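Local coordinates for protein beta-glucosidase (Chaetomella raphigera, PDB 6JXG) that probably hydrolyses terminal, non-reducing beta-D-glucosyl residues, releasing beta-D-glucose during cellulose breakdown, at residues Gly41-Val46 and Val249-Asp254; Ile103-Gly108 and Val194-Cys199. All blocks are in the same frame, centred on the assembly; numbering follows the deposited sequence.

In the fold
Both contacts lie in the N-terminal TIM-barrel-type domain of this family 3 glycoside hydrolase and belong to the same barrel. Along the chain, contact 2 falls between the two segments of contact 1. Their centres are 13 Å apart and their nearest atoms about 6 Å apart, with no direct touch. Two aromatic residues span the gap: Tyr56 packs on Met251 of contact 1 and Val105 of contact 2, and Trp233 on Met251 and Leu107. Contact 1 joins the outermost strand 41-42 to the loop after helix 239-245, whose Val249 pairs with strand 228-231, while contact 2 crosses the interior between inner strands. Trp233 follows the C-terminal end of strand 228-231, the side where TIM barrels carry their active sites.

Contact 1. Residues Gly41-Val46 and Val249-Asp254; sequences GNTAAV and VAMPGD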
loop_
_atom_site.group_PDB
_atom_site.type_symbol
_atom_site.label_atom_id
_atom_site.label_comp_id
_atom_site.label_asym_id
_atom_site.label_seq_id
_atom_site.Cartn_x
_atom_site.Cartn_y
_atom_site.Cartn_z
ATOM N N GLY A 41 8.773 19.299 0.049
ATOM C CA GLY A 41 9.120 19.966 1.327
ATOM C C GLY A 41 10.620 20.092 1.470
ATOM O O GLY A 41 11.359 19.226 1.021
ATOM N N ASN A 42 11.059 21.170 2.101
ATOM C CA ASN A 42 12.498 21.306 2.445
ATOM C C ASN A 42 12.670 21.987 3.755
ATOM O O ASN A 42 11.845 22.807 4.187
ATOM C CB ASN A 42 13.250 22.154 1.379
ATOM C CG ASN A 42 13.456 21.456 0.064
ATOM O OD1 ASN A 42 14.491 20.700 -0.174
ATOM N ND2 ASN A 42 12.582 21.767 -0.853
ATOM N N THR A 43 13.758 21.654 4.431
ATOM C CA THR A 43 14.272 22.485 5.469
ATOM C C THR A 43 15.603 23.111 5.020
ATOM O O THR A 43 16.278 22.567 4.156
ATOM C CB THR A 43 14.417 21.727 6.822
ATOM O OG1 THR A 43 15.116 20.508 6.644
ATOM C CG2 THR A 43 13.060 21.472 7.395
ATOM N N ALA A 44 15.977 24.225 5.643
ATOM C CA ALA A 44 17.246 24.953 5.301
ATOM C C ALA A 44 18.523 24.136 5.636
ATOM O O ALA A 44 18.551 23.438 6.586
ATOM C CB ALA A 44 17.304 26.241 6.084
ATOM N N ALA A 45 19.567 24.270 4.827
ATOM C CA ALA A 45 20.870 23.722 5.144
ATOM C C ALA A 45 21.415 24.323 6.453
ATOM O O ALA A 45 21.123 25.457 6.794
ATOM C CB ALA A 45 21.830 24.047 3.971
ATOM N N VAL A 46 22.218 23.552 7.148
ATOM C CA VAL A 46 22.948 24.018 8.339
ATOM C C VAL A 46 24.409 23.655 8.076
ATOM O O VAL A 46 24.828 22.539 8.289
ATOM C CB VAL A 46 22.443 23.366 9.619
ATOM C CG1 VAL A 46 23.227 23.831 10.835
ATOM C CG2 VAL A 46 20.943 23.626 9.791
ATOM N N VAL A 249 8.782 17.740 12.743
ATOM C CA VAL A 249 8.985 18.554 11.559
ATOM C C VAL A 249 7.656 19.053 10.986
ATOM O O VAL A 249 6.732 18.266 10.756
ATOM C CB VAL A 249 9.684 17.765 10.437
ATOM C CG1 VAL A 249 9.964 18.654 9.215
ATOM C CG2 VAL A 249 10.988 17.164 10.938
ATOM N N ALA A 250 7.583 20.362 10.740
ATOM C CA ALA A 250 6.380 20.979 10.213
ATOM C C ALA A 250 6.511 21.225 8.733
ATOM O O ALA A 250 7.328 22.047 8.336
ATOM C CB ALA A 250 6.069 22.294 10.927
ATOM N N MET A 251 5.721 20.526 7.938
ATOM C CA MET A 251 5.773 20.699 6.501
ATOM C C MET A 251 4.426 21.201 5.957
ATOM O O MET A 251 3.419 20.715 6.395
ATOM C CB MET A 251 6.077 19.338 5.853
ATOM C CG MET A 251 7.533 18.948 5.961
ATOM S SD MET A 251 8.523 20.039 4.883
ATOM C CE MET A 251 9.978 20.189 5.903
ATOM N N PRO A 252 4.404 22.014 4.868
ATOM C CA PRO A 252 5.645 22.535 4.222
ATOM C C PRO A 252 6.315 23.662 4.970
ATOM O O PRO A 252 7.345 24.218 4.468
ATOM C CB PRO A 252 5.155 23.026 2.864
ATOM C CG PRO A 252 3.709 23.376 3.077
ATOM C CD PRO A 252 3.183 22.386 4.107
ATOM N N GLY A 253 5.758 24.006 6.170
ATOM C CA GLY A 253 6.275 25.060 7.067
ATOM C C GLY A 253 5.273 26.204 7.248
ATOM O O GLY A 253 5.083 26.726 8.381
ATOM N N ASP A 254 4.652 26.617 6.139
ATOM C CA ASP A 254 3.576 27.569 6.156
ATOM C C ASP A 254 2.269 26.903 5.713
ATOM O O ASP A 254 2.207 25.658 5.407
ATOM C CB ASP A 254 3.891 28.813 5.307
ATOM C CG ASP A 254 4.075 28.510 3.830
ATOM O OD1 ASP A 254 4.324 29.512 3.138
ATOM O OD2 ASP A 254 3.945 27.330 3.367
HETATM O O HOH W 1 8.902 22.998 2.408
#
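Met251 reaches across to strand 41-42 and lays its thioether along the backbone there, SD 3.6 Å from Gly41 CA. The terminal methyl goes further: Met251 CE lies 3.6 Å from Asn42 O and 3.7 Å from Thr43 CG2, where the two side chains cross at about a right angle. Glycine suits position 41, since a beta carbon there would lie 2.5 Å from Met251 SD, a clash. With CG beside its own backbone N (chi1 -77°) and a second bend at chi2 (-70°), the methionine folds over toward the strand. Thr43 offers its methyl branch to this apolar patch, and Trp233, Val230 and Tyr56 also pack on Met251. Cut back to an alanine, the side chain would no longer fill the space against Gly41 CA, and Thr43 CG2 would probably lose its methyl partner. Beside the sulfur, a water accepts a hydrogen bond from Asn42 N at 2.8 Å and is hydrogen-bonded to Pro252 O at 2.9 Å, linking two backbones that share no direct hydrogen bond. Further out, Ser231 OG is hydrogen-bonded to Met251 N, a cis peptide before Pro252 turns the chain, and Gly253 accepts a positive phi of 117°. Val249 pairs its backbone with strand 228-231 and packs on Tyr56. Joining the neighbourhoods of the sheet's two outermost strands in this way is consistent with the closing seam of a TIM-type barrel.

Contact 2. Residues Ile103-Gly108 and Val194-Cys199; sequences INVQLG and VASIMC
The interior of the TIM-type barrel is where strands 105-106 and 196-199 meet, two parallel neighbours of strand 151-157 that touch over it through side chains alone. Val105 and Ser196 face each other with CA atoms 8.2 Å apart, and Val105 CG1 comes 3.8 Å from Ser196 OG. This is a van der Waals touch: the serine hydroxyl is hydrogen-bonded to Ala152 O on the intervening strand, so a small polar residue fits here beside an apolar branch. Further along, Leu107 CD2 meets Met198 CE at 3.8 Å, the two side chains crossing at about a right angle. Met198 leaves its backbone extended (chi1 -175°, chi2 -173°) and bends only at chi3 (-68°), which carries the methyl over to the leucine branch; a long, flexible chain suits that span. Leu107 is the centre of an inverse gamma turn, in which Gly108 N donates to Gln106 O at 2.8 Å. Lys155 NZ, from strand 151-157, is hydrogen-bonded to Leu107 O, and Cys153 of that strand touches both Ser196 and Met198. Gln106 instead turns to helix 84-100 outside the barrel, strand 55-57 pairs with the backbone of Val105, and Cys199 is tied by a disulfide to Cys210.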
loop_
_atom_site.group_PDB
_atom_site.type_symbol
_atom_site.label_atom_id
_atom_site.label_comp_id
_atom_site.label_asym_id
_atom_site.label_seq_id
_atom_site.Cartn_x
_atom_site.Cartn_y
_atom_site.Cartn_z
ATOM N N ILE A 103 17.201 13.069 -3.038
ATOM C CA ILE A 103 16.030 13.103 -2.130
ATOM C C ILE A 103 16.404 12.513 -0.798
ATOM O O ILE A 103 16.859 11.355 -0.703
ATOM C CB ILE A 103 14.821 12.396 -2.765
ATOM C CG1 ILE A 103 14.404 13.172 -3.990
ATOM C CG2 ILE A 103 13.647 12.263 -1.763
ATOM C CD1 ILE A 103 13.370 12.544 -4.841
ATOM N N ASN A 104 16.219 13.284 0.284
ATOM C CA ASN A 104 16.531 12.738 1.588
ATOM C C ASN A 104 15.449 11.783 2.173
ATOM O O ASN A 104 15.785 10.702 2.716
ATOM C CB ASN A 104 16.873 13.813 2.622
ATOM C CG ASN A 104 18.191 14.556 2.286
ATOM O OD1 ASN A 104 19.355 14.067 2.552
ATOM N ND2 ASN A 104 18.032 15.650 1.659
ATOM N N VAL A 105 14.199 12.226 2.074
ATOM C CA VAL A 105 13.044 11.520 2.639
ATOM C C VAL A 105 12.068 11.308 1.502
ATOM O O VAL A 105 11.594 12.285 0.902
ATOM C CB VAL A 105 12.385 12.332 3.766
ATOM C CG1 VAL A 105 11.242 11.517 4.377
ATOM C CG2 VAL A 105 13.474 12.669 4.807
ATOM N N GLN A 106 11.790 10.049 1.218
ATOM C CA GLN A 106 10.790 9.663 0.225
ATOM C C GLN A 106 9.490 9.382 0.962
ATOM O O GLN A 106 9.466 8.523 1.860
ATOM C CB GLN A 106 11.254 8.442 -0.552
ATOM C CG GLN A 106 10.435 8.146 -1.790
ATOM C CD GLN A 106 10.434 9.242 -2.820
ATOM O OE1 GLN A 106 11.375 10.038 -2.935
ATOM N NE2 GLN A 106 9.388 9.262 -3.637
ATOM N N LEU A 107 8.389 10.030 0.524
ATOM C CA LEU A 107 7.171 10.055 1.346
ATOM C C LEU A 107 6.313 8.819 1.048
ATOM O O LEU A 107 5.291 8.906 0.341
ATOM C CB LEU A 107 6.407 11.396 1.121
ATOM C CG LEU A 107 7.239 12.612 1.583
ATOM C CD1 LEU A 107 6.511 13.880 1.225
ATOM C CD2 LEU A 107 7.592 12.583 3.070
ATOM N N GLY A 108 6.771 7.670 1.534
ATOM C CA GLY A 108 5.979 6.426 1.560
ATOM C C GLY A 108 6.819 5.370 2.311
ATOM O O GLY A 108 7.998 5.605 2.646
ATOM N N VAL A 194 12.026 2.111 10.185
ATOM C CA VAL A 194 11.554 3.303 9.430
ATOM C C VAL A 194 12.080 4.624 10.017
ATOM O O VAL A 194 12.030 4.902 11.232
ATOM C CB VAL A 194 10.052 3.313 9.174
ATOM C CG1 VAL A 194 9.295 3.853 10.369
ATOM C CG2 VAL A 194 9.689 4.140 7.924
ATOM N N ALA A 195 12.606 5.459 9.131
ATOM C CA ALA A 195 13.255 6.731 9.567
ATOM C C ALA A 195 12.306 7.782 10.075
ATOM O O ALA A 195 12.655 8.618 10.955
ATOM C CB ALA A 195 14.093 7.281 8.404
ATOM N N SER A 196 11.095 7.807 9.491
ATOM C CA SER A 196 10.103 8.866 9.779
ATOM C C SER A 196 8.673 8.343 9.652
ATOM O O SER A 196 8.422 7.312 8.999
ATOM C CB SER A 196 10.296 10.109 8.872
ATOM O OG SER A 196 10.010 9.805 7.538
ATOM N N ILE A 197 7.758 9.034 10.299
ATOM C CA ILE A 197 6.340 8.715 10.199
ATOM C C ILE A 197 5.636 10.032 10.046
ATOM O O ILE A 197 6.040 11.031 10.647
ATOM C CB ILE A 197 5.856 8.021 11.510
ATOM C CG1 ILE A 197 6.438 6.577 11.614
ATOM C CG2 ILE A 197 4.360 8.042 11.584
ATOM C CD1 ILE A 197 6.283 5.985 12.974
ATOM N N MET A 198 4.632 10.082 9.183
ATOM C CA MET A 198 3.908 11.316 8.945
ATOM C C MET A 198 2.562 11.253 9.678
ATOM O O MET A 198 1.822 10.256 9.544
ATOM C CB MET A 198 3.615 11.445 7.442
ATOM C CG MET A 198 2.957 12.751 7.013
ATOM S SD MET A 198 2.434 12.835 5.301
ATOM C CE MET A 198 4.047 12.841 4.504
ATOM N N CYS A 199 2.207 12.300 10.408
ATOM C CA CYS A 199 0.906 12.339 11.044
ATOM C C CYS A 199 -0.175 12.884 10.118
ATOM O O CYS A 199 0.130 13.649 9.191
ATOM C CB CYS A 199 0.965 13.092 12.351
ATOM S SG CYS A 199 1.740 14.717 12.350
#